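Local coordinates for universal stress protein MJ0577 (Methanocaldococcus jannaschii, PDB 1MJH), which binds ATP together with a manganese ion and forms a homodimer, as a member of the universal stress protein A family, at residues 113-116 with 117-121. Sequence-based numbering, arbitrary orientation.
Sequences VKIA and EDEGV
Asp118 N donates to Lys114 O at 2.8 Å and Glu119 N to Ile115 O at 2.9 Å; Glu117 N to Val113 O is longer, 3.2 Å. These i-to-i+4 bonds make the last turn of helix 108-118. Ala116 O accepts from Val121 N at 3.2 Å, a 6→1 bond entering almost along the C=O axis, while Gly120 N bonds inside it to Glu117 O. With Gly120 at positive phi (61°), this is a Schellman motif, which turns the chain out of the helix towards strand 123-127 of the parallel five-stranded sheet. The methyl CG2 of Val121 lies 3.9 Å from Ala116 CB, and both side chains pack on Leu9 of strand 7-11. Ile115 and Glu119 run side by side, CG2 against CG at 3.8 Å; Ile115 leans on Leu39, and Glu119 bends at chi2 (-79°) and carries its carboxylate to a salt bridge with Lys100. On the exposed flank the extended Lys114 passes Asp118 aslant, CG 3.6 Å from OD2, yet NZ stays 5.1 Å from that oxygen, too far for a salt bridge.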
loop_
_atom_site.group_PDB
_atom_site.type_symbol
_atom_site.label_atom_id
_atom_site.label_comp_id
_atom_site.label_asym_id
_atom_site.label_seq_id
_atom_site.Cartn_x
_atom_site.Cartn_y
_atom_site.Cartn_z
ATOM N N VAL B 113 0.412 6.886 -12.681
ATOM C CA VAL B 113 -0.961 7.282 -12.336
ATOM C C VAL B 113 -1.884 7.190 -13.553
ATOM O O VAL B 113 -2.995 6.687 -13.441
ATOM C CB VAL B 113 -0.942 8.712 -11.776
ATOM C CG1 VAL B 113 -2.357 9.271 -11.585
ATOM C CG2 VAL B 113 -0.241 8.694 -10.392
ATOM N N LYS B 114 -1.407 7.657 -14.694
ATOM C CA LYS B 114 -2.230 7.657 -15.910
ATOM C C LYS B 114 -2.595 6.252 -16.364
ATOM O O LYS B 114 -3.736 5.929 -16.724
ATOM C CB LYS B 114 -1.473 8.441 -16.987
ATOM C CG LYS B 114 -1.975 8.235 -18.394
ATOM C CD LYS B 114 -1.198 9.126 -19.372
ATOM C CE LYS B 114 -1.218 8.437 -20.735
ATOM N NZ LYS B 114 -0.404 9.163 -21.749
ATOM N N ILE B 115 -1.586 5.367 -16.381
ATOM C CA ILE B 115 -1.769 4.010 -16.846
ATOM C C ILE B 115 -2.559 3.195 -15.861
ATOM O O ILE B 115 -3.416 2.400 -16.237
ATOM C CB ILE B 115 -0.390 3.389 -17.212
ATOM C CG1 ILE B 115 0.129 4.044 -18.508
ATOM C CG2 ILE B 115 -0.575 1.881 -17.387
ATOM C CD1 ILE B 115 1.568 3.669 -18.835
ATOM N N ALA B 116 -2.462 3.454 -14.523
ATOM C CA ALA B 116 -3.346 2.745 -13.634
ATOM C C ALA B 116 -4.841 3.058 -13.914
ATOM O O ALA B 116 -5.637 2.115 -13.890
ATOM C CB ALA B 116 -3.103 3.170 -12.195
ATOM N N GLU B 117 -5.059 4.349 -14.204
ATOM C CA GLU B 117 -6.447 4.729 -14.557
ATOM C C GLU B 117 -6.869 4.202 -15.936
ATOM O O GLU B 117 -7.958 3.573 -16.042
ATOM C CB GLU B 117 -6.394 6.279 -14.555
ATOM C CG GLU B 117 -7.648 6.961 -15.136
ATOM C CD GLU B 117 -8.912 6.720 -14.359
ATOM O OE1 GLU B 117 -8.887 6.472 -13.130
ATOM O OE2 GLU B 117 -10.038 6.800 -14.950
ATOM N N ASP B 118 -5.963 4.262 -16.916
ATOM C CA ASP B 118 -6.368 3.857 -18.302
ATOM C C ASP B 118 -6.646 2.375 -18.391
ATOM O O ASP B 118 -7.569 1.903 -19.101
ATOM C CB ASP B 118 -5.299 4.349 -19.271
ATOM C CG ASP B 118 -5.263 5.835 -19.536
ATOM O OD1 ASP B 118 -6.097 6.606 -19.020
ATOM O OD2 ASP B 118 -4.425 6.398 -20.274
ATOM N N GLU B 119 -5.812 1.555 -17.708
ATOM C CA GLU B 119 -5.985 0.106 -17.703
ATOM C C GLU B 119 -7.038 -0.422 -16.748
ATOM O O GLU B 119 -7.367 -1.612 -16.637
ATOM C CB GLU B 119 -4.596 -0.574 -17.491
ATOM C CG GLU B 119 -3.570 -0.157 -18.559
ATOM C CD GLU B 119 -3.750 -0.886 -19.894
ATOM O OE1 GLU B 119 -4.495 -1.863 -19.979
ATOM O OE2 GLU B 119 -3.118 -0.470 -20.870
ATOM N N GLY B 120 -7.657 0.393 -15.882
ATOM C CA GLY B 120 -8.648 -0.029 -14.914
ATOM C C GLY B 120 -8.138 -1.050 -13.900
ATOM O O GLY B 120 -8.808 -2.035 -13.561
ATOM N N VAL B 121 -6.946 -0.791 -13.351
ATOM C CA VAL B 121 -6.418 -1.789 -12.406
ATOM C C VAL B 121 -7.130 -1.751 -11.068
ATOM O O VAL B 121 -7.661 -0.705 -10.724
ATOM C CB VAL B 121 -4.886 -1.645 -12.255
ATOM C CG1 VAL B 121 -4.210 -1.568 -13.622
ATOM C CG2 VAL B 121 -4.483 -0.447 -11.421
#